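Neurotrypsin (Mus musculus, PDB 6H8M) is a secreted serine protease that plays a role in neuronal plasticity, its proteolysis perhaps serving structural reorganizations tied to learning and memory. Local coordinates at residues L8-V19 against E99-Y107. Sequence-based numbering, arbitrary orientation.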
loop_
_atom_site.group_PDB
_atom_site.type_symbol
_atom_site.label_atom_id
_atom_site.label_comp_id
_atom_site.label_asym_id
_atom_site.label_seq_id
_atom_site.Cartn_x
_atom_site.Cartn_y
_atom_site.Cartn_z
ATOM N N LEU A 8 0.560 5.757 -6.549
ATOM C CA LEU A 8 0.803 6.518 -5.346
ATOM C C LEU A 8 0.231 7.949 -5.493
ATOM O O LEU A 8 0.338 8.529 -6.606
ATOM C CB LEU A 8 2.310 6.651 -5.067
ATOM C CG LEU A 8 3.023 5.305 -4.944
ATOM C CD1 LEU A 8 4.477 5.570 -4.572
ATOM C CD2 LEU A 8 2.330 4.345 -3.957
ATOM N N VAL A 9 -0.498 8.406 -4.474
ATOM C CA VAL A 9 -1.203 9.687 -4.533
ATOM C C VAL A 9 -0.824 10.553 -3.333
ATOM O O VAL A 9 -0.575 10.075 -2.235
ATOM C CB VAL A 9 -2.731 9.405 -4.516
ATOM C CG1 VAL A 9 -3.547 10.699 -4.726
ATOM C CG2 VAL A 9 -3.095 8.394 -5.601
ATOM N N ASP A 10 -0.751 11.882 -3.559
ATOM C CA ASP A 10 -0.643 12.873 -2.484
ATOM C C ASP A 10 0.743 12.914 -1.812
ATOM O O ASP A 10 0.853 13.537 -0.748
ATOM C CB ASP A 10 -1.723 12.712 -1.417
ATOM C CG ASP A 10 -3.091 13.168 -1.838
ATOM O OD1 ASP A 10 -3.177 14.003 -2.736
ATOM O OD2 ASP A 10 -4.051 12.722 -1.250
ATOM N N GLY A 11 1.746 12.344 -2.445
ATOM C CA GLY A 11 3.146 12.453 -2.046
ATOM C C GLY A 11 3.755 13.751 -2.533
ATOM O O GLY A 11 3.212 14.403 -3.353
ATOM N N GLU A 12 4.939 14.063 -2.031
ATOM C CA GLU A 12 5.674 15.306 -2.505
ATOM C C GLU A 12 6.304 15.048 -3.866
ATOM O O GLU A 12 6.714 15.952 -4.516
ATOM C CB GLU A 12 6.690 15.719 -1.446
ATOM C CG GLU A 12 6.010 16.182 -0.172
ATOM C CD GLU A 12 6.639 17.420 0.460
ATOM O OE1 GLU A 12 7.676 17.907 -0.075
ATOM O OE2 GLU A 12 6.088 17.910 1.483
ATOM N N ASN A 13 6.508 13.800 -4.256
ATOM C CA ASN A 13 7.060 13.414 -5.550
ATOM C C ASN A 13 6.460 12.047 -5.928
ATOM O O ASN A 13 5.725 11.443 -5.143
ATOM C CB ASN A 13 8.596 13.371 -5.537
ATOM C CG ASN A 13 9.066 12.471 -4.409
ATOM O OD1 ASN A 13 8.938 11.262 -4.465
ATOM N ND2 ASN A 13 9.621 13.050 -3.363
ATOM N N LYS A 14 6.807 11.529 -7.110
ATOM C CA LYS A 14 6.091 10.370 -7.657
ATOM C C LYS A 14 6.568 9.092 -6.970
ATOM O O LYS A 14 5.923 8.086 -7.130
ATOM C CB LYS A 14 6.286 10.267 -9.171
ATOM C CG LYS A 14 7.719 10.086 -9.618
ATOM C CD LYS A 14 7.879 10.093 -11.158
ATOM C CE LYS A 14 9.333 10.092 -11.581
ATOM N NZ LYS A 14 10.107 9.092 -10.800
ATOM N N LYS A 15 7.626 9.153 -6.153
ATOM C CA LYS A 15 8.162 7.984 -5.484
ATOM C C LYS A 15 7.570 7.759 -4.098
ATOM O O LYS A 15 7.969 6.808 -3.468
ATOM C CB LYS A 15 9.690 8.099 -5.355
ATOM C CG LYS A 15 10.419 7.817 -6.644
ATOM C CD LYS A 15 11.920 7.691 -6.429
ATOM C CE LYS A 15 12.703 7.927 -7.712
ATOM N NZ LYS A 15 14.078 7.398 -7.590
ATOM N N GLU A 16 6.556 8.535 -3.663
ATOM C CA GLU A 16 5.956 8.308 -2.381
ATOM C C GLU A 16 4.489 8.749 -2.439
ATOM O O GLU A 16 4.054 9.424 -3.334
ATOM C CB GLU A 16 6.655 9.132 -1.311
ATOM C CG GLU A 16 6.438 10.632 -1.474
ATOM C CD GLU A 16 7.065 11.523 -0.412
ATOM O OE1 GLU A 16 8.059 11.108 0.181
ATOM O OE2 GLU A 16 6.546 12.633 -0.209
ATOM N N GLY A 17 3.688 8.179 -1.557
ATOM C CA GLY A 17 2.321 8.634 -1.380
ATOM C C GLY A 17 1.424 7.535 -0.813
ATOM O O GLY A 17 1.923 6.419 -0.485
ATOM N N ARG A 18 0.120 7.825 -0.744
ATOM C CA ARG A 18 -0.884 6.827 -0.295
ATOM C C ARG A 18 -1.068 5.808 -1.428
ATOM O O ARG A 18 -1.228 6.238 -2.587
ATOM C CB ARG A 18 -2.208 7.524 0.030
ATOM C CG ARG A 18 -3.313 6.582 0.488
ATOM C CD ARG A 18 -4.616 7.309 0.758
ATOM N NE ARG A 18 -5.128 7.987 -0.425
ATOM C CZ ARG A 18 -4.829 9.236 -0.766
ATOM N NH1 ARG A 18 -4.016 9.952 -0.009
ATOM N NH2 ARG A 18 -5.345 9.764 -1.860
ATOM N N VAL A 19 -1.073 4.516 -1.091
ATOM C CA VAL A 19 -1.230 3.420 -2.083
ATOM C C VAL A 19 -2.677 3.303 -2.503
ATOM O O VAL A 19 -3.553 3.238 -1.640
ATOM C CB VAL A 19 -0.758 2.075 -1.504
ATOM C CG1 VAL A 19 -0.882 1.054 -2.649
ATOM C CG2 VAL A 19 0.684 2.180 -1.018
ATOM N N GLU A 99 -6.787 5.101 8.405
ATOM C CA GLU A 99 -5.768 4.037 8.511
ATOM C C GLU A 99 -5.180 3.672 7.139
ATOM O O GLU A 99 -4.454 2.667 7.007
ATOM C CB GLU A 99 -6.407 2.786 9.152
ATOM C CG GLU A 99 -6.899 3.013 10.581
ATOM C CD GLU A 99 -7.928 1.976 11.019
ATOM O OE1 GLU A 99 -9.074 2.062 10.582
ATOM O OE2 GLU A 99 -7.555 1.058 11.761
ATOM N N ASP A 100 -5.398 4.517 6.131
ATOM C CA ASP A 100 -4.908 4.231 4.776
ATOM C C ASP A 100 -3.387 4.121 4.762
ATOM O O ASP A 100 -2.671 4.950 5.394
ATOM C CB ASP A 100 -5.361 5.282 3.768
ATOM C CG ASP A 100 -6.834 5.125 3.351
ATOM O OD1 ASP A 100 -7.442 4.042 3.600
ATOM O OD2 ASP A 100 -7.350 6.075 2.735
ATOM N N ALA A 101 -2.873 3.128 4.030
ATOM C CA ALA A 101 -1.446 2.828 3.976
ATOM C C ALA A 101 -0.765 3.638 2.872
ATOM O O ALA A 101 -1.397 3.943 1.839
ATOM C CB ALA A 101 -1.321 1.331 3.684
ATOM N N GLY A 102 0.535 3.792 3.048
ATOM C CA GLY A 102 1.377 4.534 2.142
ATOM C C GLY A 102 2.770 3.988 2.103
ATOM O O GLY A 102 3.104 3.135 2.934
ATOM N N VAL A 103 3.644 4.560 1.248
ATOM C CA VAL A 103 4.993 4.142 1.077
ATOM C C VAL A 103 5.885 5.350 0.733
ATOM O O VAL A 103 5.360 6.317 0.177
ATOM C CB VAL A 103 5.151 3.092 -0.031
ATOM C CG1 VAL A 103 4.256 1.880 0.238
ATOM C CG2 VAL A 103 4.859 3.648 -1.400
ATOM N N ILE A 104 7.194 5.173 0.959
ATOM C CA ILE A 104 8.250 5.891 0.325
ATOM C C ILE A 104 9.177 4.919 -0.369
ATOM O O ILE A 104 9.787 4.113 0.293
ATOM C CB ILE A 104 9.027 6.737 1.327
ATOM C CG1 ILE A 104 8.111 7.714 2.032
ATOM C CG2 ILE A 104 10.177 7.470 0.604
ATOM C CD1 ILE A 104 8.776 8.367 3.171
ATOM N N CYS A 105 9.302 5.023 -1.698
ATOM C CA CYS A 105 10.213 4.206 -2.464
ATOM C C CYS A 105 11.559 4.919 -2.663
ATOM O O CYS A 105 11.621 6.122 -2.682
ATOM C CB CYS A 105 9.636 3.887 -3.832
ATOM S SG CYS A 105 7.942 3.234 -3.839
ATOM N N ASP A 106 12.636 4.113 -2.747
ATOM C CA ASP A 106 13.987 4.622 -2.921
ATOM C C ASP A 106 14.291 5.622 -1.797
ATOM O O ASP A 106 14.778 6.741 -2.016
ATOM C CB ASP A 106 14.202 5.200 -4.318
ATOM C CG ASP A 106 14.339 4.141 -5.409
ATOM O OD1 ASP A 106 14.136 2.910 -5.105
ATOM O OD2 ASP A 106 14.550 4.555 -6.543
ATOM N N TYR A 107 13.989 5.201 -0.561
ATOM C CA TYR A 107 14.110 6.049 0.603
ATOM C C TYR A 107 15.590 6.381 0.807
ATOM O O TYR A 107 16.410 5.485 0.704
ATOM C CB TYR A 107 13.514 5.333 1.814
ATOM C CG TYR A 107 13.690 6.109 3.092
ATOM C CD1 TYR A 107 12.743 7.041 3.504
ATOM C CD2 TYR A 107 14.823 5.930 3.870
ATOM C CE1 TYR A 107 12.922 7.776 4.668
ATOM C CE2 TYR A 107 15.040 6.681 5.013
ATOM C CZ TYR A 107 14.062 7.569 5.430
ATOM O OH TYR A 107 14.263 8.270 6.562
HETATM O O HOH W 1 -4.002 3.163 0.990
#
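Lys15 to Val19 run antiparallel to Ala101 to Cys105, and Gly17 and Val103 form a hydrogen-bonded pair, Gly17 N to Val103 O 3.0 Å. This ladder lies in the third scavenger receptor cysteine-rich (SRCR) domain of neurotrypsin, where it ties the first beta hairpin to the last strand. Cys105 N donates to Lys15 O at 2.8 Å, and Val19 N to Ala101 O. Val103 points into the core, towards helix 37-46. Leu8 CD2 meets Val103 CG2 at 3.7 Å, and Val19 CG2 packs on the other branch, CG1. Cys105 is disulfide-bonded to Cys44 of that helix. On the opposite face Glu16 and Ile104 lie side by side. Glu16 OE2 turns back to its own loop and accepts from Glu12 N. Arg18 lays CD against Asp100 OD2 (3.6 Å), an oxygen that accepts from His97 and Gly64. Its chain is extended to CD and bends at chi3 (60°), which carries the guanidinium to Asp10. NH1 and NH2 both grip Asp10 OD2 from one face of the carboxylate; NH2 also pairs with Glu20. A leucine in place of Arg18 would probably leave the Asp10 and Glu20 carboxylates without this shared cation. At the far end Lys15 is stretched out, and its NZ makes a salt bridge to Asp106 OD2 (3.1 Å), while OD1 of the same carboxylate accepts from Gly51 N.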